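Local structure of importin subunit beta-1 (Saccharomyces cerevisiae, 5OWU) at residues 248-253 with 288-293; 293-297 with 314-318. The protein carries proteins into the nucleus as the importin beta subunit, associating with importin alpha, which recognises the classical nuclear localization signal of the cargo. The contacts are given in a common frame with arbitrary orientation. Numbering follows the deposited sequence.

Contact 1. Residues 248-253 with 288-293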
loop_
_atom_site.group_PDB
_atom_site.type_symbol
_atom_site.label_atom_id
_atom_site.label_comp_id
_atom_site.label_asym_id
_atom_site.label_seq_id
_atom_site.Cartn_x
_atom_site.Cartn_y
_atom_site.Cartn_z
ATOM N N LEU A 248 5.053 17.757 -13.790
ATOM C CA LEU A 248 6.502 17.636 -13.716
ATOM C C LEU A 248 6.910 16.441 -12.873
ATOM O O LEU A 248 7.821 15.698 -13.247
ATOM C CB LEU A 248 7.123 18.914 -13.144
ATOM C CG LEU A 248 7.683 19.961 -14.098
ATOM C CD1 LEU A 248 8.347 21.055 -13.278
ATOM C CD2 LEU A 248 8.671 19.368 -15.097
ATOM N N CYS A 249 6.253 16.237 -11.727
ATOM C CA CYS A 249 6.637 15.124 -10.865
ATOM C C CYS A 249 6.386 13.797 -11.560
ATOM O O CYS A 249 7.233 12.889 -11.521
ATOM C CB CYS A 249 5.872 15.185 -9.542
ATOM S SG CYS A 249 6.350 16.568 -8.479
ATOM N N LYS A 250 5.226 13.663 -12.207
ATOM C CA LYS A 250 4.932 12.414 -12.899
ATOM C C LYS A 250 5.915 12.175 -14.039
ATOM O O LYS A 250 6.356 11.040 -14.270
ATOM C CB LYS A 250 3.496 12.434 -13.410
ATOM C CG LYS A 250 2.765 11.117 -13.194
ATOM C CD LYS A 250 1.632 10.900 -14.193
ATOM C CE LYS A 250 0.903 9.590 -13.936
ATOM N NZ LYS A 250 1.839 8.424 -13.979
ATOM N N ILE A 251 6.275 13.236 -14.762
ATOM C CA ILE A 251 7.261 13.113 -15.832
ATOM C C ILE A 251 8.604 12.680 -15.275
ATOM O O ILE A 251 9.314 11.884 -15.891
ATOM C CB ILE A 251 7.392 14.436 -16.607
ATOM C CG1 ILE A 251 6.128 14.693 -17.429
ATOM C CG2 ILE A 251 8.623 14.404 -17.524
ATOM C CD1 ILE A 251 6.012 16.112 -17.959
ATOM N N MET A 252 9.007 13.235 -14.133
ATOM C CA MET A 252 10.281 12.832 -13.547
ATOM C C MET A 252 10.254 11.352 -13.193
ATOM O O MET A 252 11.205 10.613 -13.485
ATOM C CB MET A 252 10.580 13.687 -12.315
ATOM C CG MET A 252 11.832 13.293 -11.526
ATOM S SD MET A 252 13.379 13.616 -12.382
ATOM C CE MET A 252 13.304 15.409 -12.550
ATOM N N SER A 253 9.151 10.893 -12.594
ATOM C CA SER A 253 9.056 9.489 -12.205
ATOM C C SER A 253 9.065 8.561 -13.419
ATOM O O SER A 253 9.717 7.511 -13.392
ATOM C CB SER A 253 7.796 9.269 -11.362
ATOM O OG SER A 253 7.676 7.907 -11.006
ATOM N N GLU A 288 7.691 18.691 -3.155
ATOM C CA GLU A 288 7.242 17.426 -3.726
ATOM C C GLU A 288 8.073 17.056 -4.943
ATOM O O GLU A 288 8.367 15.875 -5.168
ATOM C CB GLU A 288 5.757 17.499 -4.097
ATOM C CG GLU A 288 5.236 16.251 -4.816
ATOM C CD GLU A 288 5.418 14.980 -4.001
ATOM O OE1 GLU A 288 5.504 15.072 -2.754
ATOM O OE2 GLU A 288 5.475 13.887 -4.607
ATOM N N PHE A 289 8.458 18.051 -5.745
ATOM C CA PHE A 289 9.331 17.764 -6.884
ATOM C C PHE A 289 10.649 17.128 -6.436
ATOM O O PHE A 289 11.106 16.116 -7.001
ATOM C CB PHE A 289 9.595 19.050 -7.662
ATOM C CG PHE A 289 10.401 18.840 -8.902
ATOM C CD1 PHE A 289 9.874 18.120 -9.951
ATOM C CD2 PHE A 289 11.680 19.347 -9.018
ATOM C CE1 PHE A 289 10.594 17.913 -11.101
ATOM C CE2 PHE A 289 12.412 19.140 -10.179
ATOM C CZ PHE A 289 11.863 18.416 -11.215
ATOM N N TRP A 290 11.286 17.707 -5.418
ATOM C CA TRP A 290 12.575 17.151 -5.018
ATOM C C TRP A 290 12.416 15.808 -4.309
ATOM O O TRP A 290 13.284 14.932 -4.444
ATOM C CB TRP A 290 13.341 18.170 -4.176
ATOM C CG TRP A 290 14.002 19.158 -5.077
ATOM C CD1 TRP A 290 13.542 20.396 -5.425
ATOM C CD2 TRP A 290 15.227 18.969 -5.793
ATOM N NE1 TRP A 290 14.414 20.992 -6.307
ATOM C CE2 TRP A 290 15.453 20.135 -6.550
ATOM C CE3 TRP A 290 16.154 17.923 -5.869
ATOM C CZ2 TRP A 290 16.573 20.290 -7.357
ATOM C CZ3 TRP A 290 17.260 18.076 -6.674
ATOM C CH2 TRP A 290 17.460 19.253 -7.409
ATOM N N SER A 291 11.301 15.599 -3.603
ATOM C CA SER A 291 11.033 14.280 -3.045
ATOM C C SER A 291 10.879 13.246 -4.151
ATOM O O SER A 291 11.363 12.118 -4.022
ATOM C CB SER A 291 9.787 14.312 -2.157
ATOM O OG SER A 291 10.038 15.011 -0.946
ATOM N N THR A 292 10.209 13.609 -5.248
ATOM C CA THR A 292 10.095 12.679 -6.371
ATOM C C THR A 292 11.473 12.307 -6.902
ATOM O O THR A 292 11.773 11.123 -7.122
ATOM C CB THR A 292 9.234 13.285 -7.481
ATOM O OG1 THR A 292 7.921 13.564 -6.977
ATOM C CG2 THR A 292 9.103 12.326 -8.639
ATOM N N ILE A 293 12.338 13.308 -7.100
ATOM C CA ILE A 293 13.706 13.014 -7.536
ATOM C C ILE A 293 14.374 12.015 -6.595
ATOM O O ILE A 293 14.938 10.999 -7.029
ATOM C CB ILE A 293 14.526 14.309 -7.640
ATOM C CG1 ILE A 293 14.012 15.155 -8.806
ATOM C CG2 ILE A 293 16.006 13.994 -7.827
ATOM C CD1 ILE A 293 14.670 16.529 -8.908
#
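Stacked HEAT repeats hold together largely through the equivalent helices of successive repeats running side by side, and this contact shows the principle between the second helices of HEAT 6 (helix 238-255) and HEAT 7 (helix 280-306). The two segments are nearly parallel, their N-to-C directions differing by 8°, with axes 9.3 Å apart at closest approach. Cys249 lies opposite Phe289 (CA to CA 5.5 Å) and, a turn later, Met252 opposite Ile293 (6.9 Å). The close approach of Cys249 and Phe289 is consistent with the small side chain of Cys249. Cys249 SG comes 3.6 Å from Phe289 CA and meets the Phe289 ring at its edge, a sulfur-aromatic contact with the sulfur 5.5 Å from the ring centroid. Thr292 points toward helix 238-255 and lays its CG2 3.5 Å from Cys249 O, close against backbone. Deeper in, the Phe289 ring reaches Leu248, with CE1 of Phe289 4.2 Å from CB of Leu248, while Met252 brings its methyl against the same side chain: Met252 CE is 3.6 Å from Phe289 CZ and 3.8 Å from Ile293 CG1. Helix 260-274, the first helix of HEAT 7, packs against these side chains, Met263 touching both Met252 and Phe289 and Leu267 touching Leu248. The seam has no hydrogen bond between the segments; Cys249 O accepts from Ser253 N at 3.0 Å within its own helix and faces a methyl group of Thr292 across the seam. Cohesion therefore comes from van der Waals fit and burial, 364 Å² in all.

Contact 2. Residues 293-297 with 314-318; sequences ICEEE and SYNFA
A carboxylate can receive the start of the next helix, as happens where HEAT 7 hands over to HEAT 8. Residues 293-297 are regular helix, with Glu297 N bonded to Ile293 O at 3.0 Å. Residues 314-318 begin extended at Ser314 (phi/psi -83/138), pass through Tyr315 (-89/-4) and a left-handed Asn316 (60/44), and enter a helix at Phe317. Set Glu297 opposite Ser314 (CA to CA 6.0 Å) and Cys294 opposite Ala318 (6.3 Å). Glu297 has chi1 m, chi2 t and chi3 -21°, an outstretched chain that brings its carboxylate to the first amides of helix 317-332: Phe317 N donates to Glu297 OE2 at 2.7 Å, and Ala318 N weakly to Glu297 OE1 at 3.3 Å. Tyr256 and Asn361 also hydrogen-bond this carboxylate. Asn316 occupies the N-cap position but its side chain makes no capping bond. Ser314, chi1 t, forms an ST turn, its OG accepting from Asn316 N at 3.1 Å; a water bonded to Glu297 O at 2.6 Å also meets Ser314 OG, weakly, at 3.3 Å. Next to these polar contacts lies an apolar patch. Ile293 (m, t) places CG2 3.7 Å from Phe317 CB and at the edge of the Phe317 ring; Cys294, chi1 m, places SG 3.8 Å from Ala318 CB. Phe317, chi1 m with chi2 -47°, packs on Met263 and meets an aromatic side chain of the Nucleoporin NUP1 chain edge-to-face. Tyr315, also chi1 m, leads away, its OH hydrogen-bonding Thr257 O. The arrangement is an inter-repeat junction of a HEAT solenoid, bordering here on bound nucleoporin.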
loop_
_atom_site.group_PDB
_atom_site.type_symbol
_atom_site.label_atom_id
_atom_site.label_comp_id
_atom_site.label_asym_id
_atom_site.label_seq_id
_atom_site.Cartn_x
_atom_site.Cartn_y
_atom_site.Cartn_z
ATOM N N ILE A 293 12.338 13.308 -7.100
ATOM C CA ILE A 293 13.706 13.014 -7.536
ATOM C C ILE A 293 14.374 12.015 -6.595
ATOM O O ILE A 293 14.938 10.999 -7.029
ATOM C CB ILE A 293 14.526 14.309 -7.640
ATOM C CG1 ILE A 293 14.012 15.155 -8.806
ATOM C CG2 ILE A 293 16.006 13.994 -7.827
ATOM C CD1 ILE A 293 14.670 16.529 -8.908
ATOM N N CYS A 294 14.370 12.314 -5.296
ATOM C CA CYS A 294 15.032 11.421 -4.350
ATOM C C CYS A 294 14.457 10.011 -4.425
ATOM O O CYS A 294 15.203 9.029 -4.425
ATOM C CB CYS A 294 14.913 11.965 -2.927
ATOM S SG CYS A 294 15.966 13.382 -2.604
ATOM N N GLU A 295 13.128 9.891 -4.469
ATOM C CA GLU A 295 12.509 8.568 -4.523
ATOM C C GLU A 295 12.989 7.788 -5.737
ATOM O O GLU A 295 13.256 6.577 -5.647
ATOM C CB GLU A 295 10.984 8.697 -4.549
ATOM C CG GLU A 295 10.401 9.291 -3.282
ATOM C CD GLU A 295 8.942 9.672 -3.440
ATOM O OE1 GLU A 295 8.382 9.431 -4.529
ATOM O OE2 GLU A 295 8.362 10.219 -2.478
ATOM N N GLU A 296 13.103 8.465 -6.885
ATOM C CA GLU A 296 13.529 7.769 -8.094
ATOM C C GLU A 296 14.986 7.342 -7.986
ATOM O O GLU A 296 15.345 6.234 -8.400
ATOM C CB GLU A 296 13.312 8.652 -9.329
ATOM C CG GLU A 296 11.848 8.927 -9.674
ATOM C CD GLU A 296 10.994 7.659 -9.780
ATOM O OE1 GLU A 296 11.465 6.650 -10.356
ATOM O OE2 GLU A 296 9.850 7.676 -9.275
ATOM N N GLU A 297 15.841 8.196 -7.419
ATOM C CA GLU A 297 17.250 7.830 -7.321
ATOM C C GLU A 297 17.479 6.729 -6.287
ATOM O O GLU A 297 18.349 5.864 -6.480
ATOM C CB GLU A 297 18.076 9.088 -7.035
ATOM C CG GLU A 297 17.960 10.072 -8.206
ATOM C CD GLU A 297 18.780 11.340 -8.063
ATOM O OE1 GLU A 297 19.153 11.719 -6.936
ATOM O OE2 GLU A 297 19.047 11.967 -9.104
ATOM N N SER A 314 21.659 6.542 -12.398
ATOM C CA SER A 314 21.308 7.764 -11.692
ATOM C C SER A 314 22.164 8.917 -12.197
ATOM O O SER A 314 23.361 8.758 -12.441
ATOM C CB SER A 314 21.496 7.594 -10.187
ATOM O OG SER A 314 21.155 8.780 -9.486
ATOM N N TYR A 315 21.532 10.072 -12.374
ATOM C CA TYR A 315 22.237 11.316 -12.643
ATOM C C TYR A 315 22.623 12.057 -11.371
ATOM O O TYR A 315 23.283 13.097 -11.458
ATOM C CB TYR A 315 21.381 12.227 -13.526
ATOM C CG TYR A 315 21.048 11.624 -14.867
ATOM C CD1 TYR A 315 22.051 11.238 -15.749
ATOM C CD2 TYR A 315 19.731 11.450 -15.260
ATOM C CE1 TYR A 315 21.747 10.678 -16.984
ATOM C CE2 TYR A 315 19.416 10.897 -16.491
ATOM C CZ TYR A 315 20.428 10.513 -17.347
ATOM O OH TYR A 315 20.111 9.960 -18.569
ATOM N N ASN A 316 22.214 11.562 -10.198
ATOM C CA ASN A 316 22.643 12.132 -8.924
ATOM C C ASN A 316 22.229 13.596 -8.804
ATOM O O ASN A 316 23.009 14.446 -8.370
ATOM C CB ASN A 316 24.157 11.977 -8.741
ATOM C CG ASN A 316 24.587 10.523 -8.650
ATOM O OD1 ASN A 316 24.030 9.750 -7.874
ATOM N ND2 ASN A 316 25.569 10.142 -9.456
ATOM N N PHE A 317 20.989 13.890 -9.197
ATOM C CA PHE A 317 20.458 15.248 -9.074
ATOM C C PHE A 317 20.490 15.729 -7.629
ATOM O O PHE A 317 20.915 16.855 -7.342
ATOM C CB PHE A 317 19.018 15.296 -9.598
ATOM C CG PHE A 317 18.890 15.073 -11.084
ATOM C CD1 PHE A 317 19.719 15.737 -11.977
ATOM C CD2 PHE A 317 17.923 14.213 -11.585
ATOM C CE1 PHE A 317 19.592 15.536 -13.340
ATOM C CE2 PHE A 317 17.793 14.005 -12.949
ATOM C CZ PHE A 317 18.630 14.673 -13.828
ATOM N N ALA A 318 19.995 14.902 -6.706
ATOM C CA ALA A 318 19.903 15.308 -5.309
ATOM C C ALA A 318 21.289 15.534 -4.720
ATOM O O ALA A 318 21.556 16.577 -4.114
ATOM C CB ALA A 318 19.138 14.256 -4.507
HETATM O O HOH W 1 20.740 6.624 -6.966
#

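Overall arrangement
Helix 280-306 serves both contacts, and Ile293 belongs to each, so contacts 1 and 2 read as consecutive seams of one solenoid, HEAT 6 to HEAT 7 and HEAT 7 to HEAT 8, with centres about 10 Å apart. Both are mostly buried, yet their chemistry differs. Contact 1 joins two helices along their sides and relies on apolar and sulfur-aromatic contacts; contact 2 joins a helix to a turn and a helix start, whose first amides, lacking a carbonyl partner one turn back in the helix, are met by the Glu297 carboxylate. Trp290, facing away from 248-253, packs on Phe317 and Ala318 of contact 2, and Ser253 OG lies 2.8 Å from Glu296 OE2, a probable hydrogen bond tying the seams together.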